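Local coordinates for protein tyrocidine synthase 2 (Brevibacillus parabrevis, PDB 6TA8) that belongs to the nonribosomal peptide synthetases and is represented here by a condensation domain, at residues 39-44 with 97-102; 50-55 with 90-95. All blocks are in the same frame, centred on the assembly; numbering follows the deposited sequence.

How the contacts relate
Running from the N terminus, the chain lays down edge strand 33-35 and then enters helix 39-46, whose first turns supply residues 39-44 to contact 1. The loop after that helix brings residues 50-55 to contact 2. Strand 56-63 and helix 69-82 follow before the chain comes back as the hairpin of strands 88-91 and 98-101. Contact 2 closes the inner loop at residues 90-95 and contact 1 the outer one at 97-102, so contact 2 is nested within contact 1. Their centres are about 10 Å apart. The hairpin joins them directly, K98 N lying 2.8 Å from K91 O, and between them they tie helix 39-46 and its following loop to the small three-stranded sheet.

Contact 1: residues 39-44 with 97-102; sequences PIQKWF and IKQINR
OE1 of Q41 takes a hydrogen bond from the backbone N of T38 and also lies 3.3 Å from NE2 of Q99. In this condensation domain T38 directly precedes helix 39-46, and Q41, in the first turn, reaches back to that residue's N-H. Facing the helix is the three-stranded antiparallel sheet of strands 33-35, 98-101 and 88-91, with Q99 on its central strand. The backbones stay well apart, with Q41 CA 10.0 Å from Q99 CA, and the two carboxamides meet between them, the side chains crossing at about a right angle.

Each chain is extended beyond CG, which lets it span its share of that distance. The amide planes stand 82° apart, so the two carboxamides are nearly perpendicular, not coplanar. On the strand side, Q99 NE2 also makes a weak hydrogen bond to A36 O, in the link between strand 33-35 and the helix. Y90 of strand 88-91 touches both glutamines. Backbone groups around this buried meeting also hold the amides: Q41 NE2, 3.4 Å from Q99 OE1, donates a hydrogen bond to L165 O.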
# COMPACT_ATOMS: atom_id res chain seq x y z
N PRO A 39 8.72 11.47 2.87
CA PRO A 39 9.04 10.65 4.05
C PRO A 39 8.97 9.15 3.79
O PRO A 39 9.85 8.41 4.26
CB PRO A 39 7.99 11.09 5.08
CG PRO A 39 7.68 12.49 4.70
CD PRO A 39 7.76 12.55 3.20
N ILE A 40 7.96 8.68 3.06
CA ILE A 40 7.86 7.25 2.78
C ILE A 40 8.96 6.82 1.82
O ILE A 40 9.37 5.65 1.82
CB ILE A 40 6.46 6.90 2.25
CG1 ILE A 40 6.24 5.39 2.27
CG2 ILE A 40 6.25 7.47 0.85
CD1 ILE A 40 6.44 4.75 3.63
N GLN A 41 9.46 7.74 1.00
CA GLN A 41 10.60 7.43 0.14
C GLN A 41 11.90 7.41 0.94
O GLN A 41 12.76 6.56 0.70
CB GLN A 41 10.68 8.44 -1.01
CG GLN A 41 9.64 8.22 -2.09
CD GLN A 41 9.62 9.34 -3.11
OE1 GLN A 41 10.00 10.47 -2.81
NE2 GLN A 41 9.17 9.03 -4.32
N LYS A 42 12.05 8.34 1.88
CA LYS A 42 13.22 8.32 2.76
C LYS A 42 13.24 7.07 3.62
O LYS A 42 14.31 6.50 3.87
CB LYS A 42 13.23 9.57 3.65
CG LYS A 42 14.04 10.74 3.10
CD LYS A 42 14.31 11.76 4.19
CE LYS A 42 15.28 12.84 3.72
NZ LYS A 42 14.65 13.75 2.73
N TRP A 43 12.07 6.63 4.09
CA TRP A 43 11.99 5.42 4.90
C TRP A 43 12.42 4.19 4.12
O TRP A 43 12.98 3.25 4.70
CB TRP A 43 10.57 5.25 5.44
CG TRP A 43 10.28 3.90 6.01
CD1 TRP A 43 10.48 3.49 7.30
CD2 TRP A 43 9.73 2.78 5.32
NE1 TRP A 43 10.09 2.19 7.45
CE2 TRP A 43 9.62 1.72 6.25
CE3 TRP A 43 9.31 2.56 4.00
CZ2 TRP A 43 9.12 0.47 5.91
CZ3 TRP A 43 8.81 1.31 3.66
CH2 TRP A 43 8.72 0.28 4.61
N PHE A 44 12.18 4.17 2.81
CA PHE A 44 12.57 3.02 2.00
C PHE A 44 14.09 2.91 1.88
O PHE A 44 14.64 1.81 1.97
CB PHE A 44 11.93 3.12 0.61
CG PHE A 44 12.43 2.10 -0.37
CD1 PHE A 44 11.95 0.80 -0.35
CD2 PHE A 44 13.39 2.44 -1.31
CE1 PHE A 44 12.41 -0.14 -1.26
CE2 PHE A 44 13.85 1.50 -2.22
CZ PHE A 44 13.36 0.21 -2.19
N ILE A 97 21.03 9.95 -2.27
CA ILE A 97 20.11 9.51 -3.30
C ILE A 97 19.42 10.72 -3.90
O ILE A 97 18.98 11.62 -3.18
CB ILE A 97 19.08 8.51 -2.73
CG1 ILE A 97 19.78 7.26 -2.19
CG2 ILE A 97 18.06 8.12 -3.80
CD1 ILE A 97 20.02 7.29 -0.69
N LYS A 98 19.33 10.75 -5.23
CA LYS A 98 18.73 11.85 -5.97
C LYS A 98 17.74 11.28 -6.97
O LYS A 98 18.13 10.53 -7.87
CB LYS A 98 19.81 12.68 -6.68
CG LYS A 98 19.29 13.67 -7.70
CD LYS A 98 20.44 14.37 -8.41
CE LYS A 98 19.95 15.31 -9.50
NZ LYS A 98 21.07 16.03 -10.17
N GLN A 99 16.47 11.63 -6.81
CA GLN A 99 15.42 11.21 -7.74
C GLN A 99 15.13 12.33 -8.72
O GLN A 99 14.94 13.48 -8.31
CB GLN A 99 14.15 10.78 -7.00
CG GLN A 99 13.51 11.84 -6.12
CD GLN A 99 12.04 11.57 -5.85
OE1 GLN A 99 11.47 10.60 -6.34
NE2 GLN A 99 11.42 12.44 -5.06
N ILE A 100 15.12 12.00 -10.01
CA ILE A 100 14.88 12.96 -11.07
C ILE A 100 13.68 12.49 -11.89
O ILE A 100 13.65 11.33 -12.32
CB ILE A 100 16.10 13.14 -11.98
CG1 ILE A 100 17.39 13.21 -11.16
CG2 ILE A 100 15.95 14.40 -12.84
CD1 ILE A 100 18.64 13.20 -12.01
N ASN A 101 12.71 13.37 -12.09
CA ASN A 101 11.60 13.10 -12.99
C ASN A 101 12.07 13.39 -14.41
O ASN A 101 12.23 14.55 -14.80
CB ASN A 101 10.39 13.95 -12.63
CG ASN A 101 9.08 13.29 -13.02
OD1 ASN A 101 8.08 13.40 -12.31
ND2 ASN A 101 9.08 12.61 -14.16
N ARG A 102 12.32 12.34 -15.18
CA ARG A 102 12.80 12.51 -16.54
C ARG A 102 11.67 12.98 -17.46
O ARG A 102 10.48 12.84 -17.14
CB ARG A 102 13.41 11.21 -17.07
CG ARG A 102 14.69 10.80 -16.37
CD ARG A 102 15.80 10.50 -17.38
NE ARG A 102 16.95 9.86 -16.75
CZ ARG A 102 17.97 10.51 -16.20
NH1 ARG A 102 17.98 11.84 -16.20
NH2 ARG A 102 18.97 9.84 -15.66

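Contact 2: residues 50-55 with 90-95; sequences TDRHHW and YKQEDG
R52 presents the outer edge of its guanidinium to Q92, and both terminal nitrogens converge on one atom, OE1. NH1 donates at 2.8 Å from Q92 OE1 with an N-H...O angle of 138°; the bond from NH2 to Q92 OE1 is 2.7 Å long but weak. A single carbonyl oxygen thus serves two bent donors, lying practically in the guanidinium plane while its own amide is turned 74° from that plane. Q92 NE2 makes no bond to R52: it lies 3.4 Å from R52 NH2, and both are donors.

The chain of R52 is extended from CG to NE and spans from the 50-55 loop to the end of strand 88-91, passing F44 and F45 of helix 39-46. Its base sits in a type I turn closed by H54 N to D51 O at 2.8 Å. Polar groups of this loop find their partners elsewhere. T50 OG1 bonds to E416 and D51 OD2 to S412 OG, while H54 NE2 bonds to Q409 O. R52 O bonds to NE2 of H163, from the HHxxxDG signature of condensation domains.

Since Q92 is neutral, this surface bridge joins charge to dipole. The two bonds to one acceptor, the one from NH2 weak, probably help fix the rotation of the guanidinium, but Q92 brings no negative charge to offset that of the arginine.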
# COMPACT_ATOMS: atom_id res chain seq x y z
N THR A 50 18.29 -5.20 0.63
CA THR A 50 19.09 -5.94 -0.33
C THR A 50 18.29 -6.10 -1.62
O THR A 50 17.12 -6.49 -1.59
CB THR A 50 19.48 -7.31 0.22
OG1 THR A 50 20.15 -7.15 1.48
CG2 THR A 50 20.41 -8.04 -0.75
N ASP A 51 18.93 -5.79 -2.75
CA ASP A 51 18.25 -5.75 -4.05
C ASP A 51 17.04 -4.83 -3.99
O ASP A 51 15.91 -5.22 -4.32
CB ASP A 51 17.86 -7.16 -4.51
CG ASP A 51 19.00 -8.16 -4.39
OD1 ASP A 51 20.15 -7.80 -4.71
OD2 ASP A 51 18.73 -9.30 -3.97
N ARG A 52 17.27 -3.59 -3.56
CA ARG A 52 16.20 -2.62 -3.42
C ARG A 52 15.50 -2.31 -4.73
O ARG A 52 14.44 -1.67 -4.72
CB ARG A 52 16.74 -1.33 -2.80
CG ARG A 52 17.73 -0.59 -3.68
CD ARG A 52 18.46 0.49 -2.91
NE ARG A 52 19.14 1.42 -3.81
CZ ARG A 52 20.04 2.32 -3.43
NH1 ARG A 52 20.38 2.41 -2.15
NH2 ARG A 52 20.60 3.12 -4.32
N HIS A 53 16.06 -2.74 -5.87
CA HIS A 53 15.37 -2.61 -7.14
C HIS A 53 14.24 -3.62 -7.29
O HIS A 53 13.40 -3.47 -8.19
CB HIS A 53 16.36 -2.76 -8.29
CG HIS A 53 16.97 -4.12 -8.38
ND1 HIS A 53 18.09 -4.49 -7.66
CD2 HIS A 53 16.61 -5.22 -9.09
CE1 HIS A 53 18.39 -5.74 -7.93
NE2 HIS A 53 17.51 -6.21 -8.79
N HIS A 54 14.21 -4.65 -6.45
CA HIS A 54 13.16 -5.66 -6.45
C HIS A 54 12.30 -5.43 -5.21
O HIS A 54 12.54 -6.00 -4.15
CB HIS A 54 13.74 -7.07 -6.48
CG HIS A 54 12.74 -8.13 -6.81
ND1 HIS A 54 13.09 -9.46 -6.96
CD2 HIS A 54 11.41 -8.07 -7.01
CE1 HIS A 54 12.01 -10.16 -7.24
NE2 HIS A 54 10.97 -9.34 -7.28
N TRP A 55 11.29 -4.57 -5.36
CA TRP A 55 10.42 -4.16 -4.27
C TRP A 55 9.21 -3.45 -4.85
O TRP A 55 9.06 -2.23 -4.68
CB TRP A 55 11.18 -3.25 -3.30
CG TRP A 55 10.74 -3.36 -1.87
CD1 TRP A 55 11.12 -4.32 -0.97
CD2 TRP A 55 9.85 -2.48 -1.17
NE1 TRP A 55 10.52 -4.09 0.25
CE2 TRP A 55 9.74 -2.97 0.15
CE3 TRP A 55 9.14 -1.33 -1.53
CZ2 TRP A 55 8.94 -2.34 1.11
CZ3 TRP A 55 8.35 -0.71 -0.57
CH2 TRP A 55 8.26 -1.22 0.73
N TYR A 90 16.40 7.00 -10.00
CA TYR A 90 17.04 7.27 -8.72
C TYR A 90 18.54 7.06 -8.85
O TYR A 90 18.98 5.97 -9.21
CB TYR A 90 16.47 6.37 -7.61
CG TYR A 90 15.01 6.63 -7.31
CD1 TYR A 90 14.01 6.12 -8.13
CD2 TYR A 90 14.63 7.39 -6.21
CE1 TYR A 90 12.67 6.36 -7.86
CE2 TYR A 90 13.30 7.63 -5.93
CZ TYR A 90 12.33 7.11 -6.76
OH TYR A 90 11.00 7.35 -6.48
N LYS A 91 19.32 8.10 -8.56
CA LYS A 91 20.76 8.04 -8.67
C LYS A 91 21.42 8.13 -7.30
O LYS A 91 20.93 8.84 -6.41
CB LYS A 91 21.28 9.16 -9.58
CG LYS A 91 20.91 8.96 -11.04
CD LYS A 91 21.25 10.18 -11.88
CE LYS A 91 21.68 9.76 -13.28
NZ LYS A 91 20.92 8.57 -13.76
N GLN A 92 22.52 7.41 -7.14
CA GLN A 92 23.24 7.38 -5.86
C GLN A 92 24.56 8.13 -5.95
O GLN A 92 25.63 7.54 -5.83
CB GLN A 92 23.47 5.93 -5.42
CG GLN A 92 23.75 5.75 -3.94
CD GLN A 92 23.30 4.40 -3.43
OE1 GLN A 92 22.34 4.29 -2.67
NE2 GLN A 92 23.99 3.35 -3.87
N GLU A 93 24.50 9.45 -6.16
CA GLU A 93 25.70 10.26 -6.31
C GLU A 93 26.21 10.71 -4.95
O GLU A 93 25.43 11.19 -4.12
CB GLU A 93 25.41 11.48 -7.20
CG GLU A 93 24.64 11.16 -8.46
CD GLU A 93 25.33 11.66 -9.72
OE1 GLU A 93 26.52 11.35 -9.91
OE2 GLU A 93 24.67 12.36 -10.52
N ASP A 94 27.52 10.55 -4.72
CA ASP A 94 28.17 10.96 -3.48
C ASP A 94 27.57 10.29 -2.26
O ASP A 94 27.61 10.83 -1.15
CB ASP A 94 28.14 12.49 -3.32
CG ASP A 94 29.01 13.20 -4.34
OD1 ASP A 94 29.64 12.51 -5.17
OD2 ASP A 94 29.06 14.45 -4.31
N GLY A 95 27.00 9.10 -2.44
CA GLY A 95 26.35 8.37 -1.37
C GLY A 95 24.90 8.74 -1.16
O GLY A 95 24.09 7.87 -0.80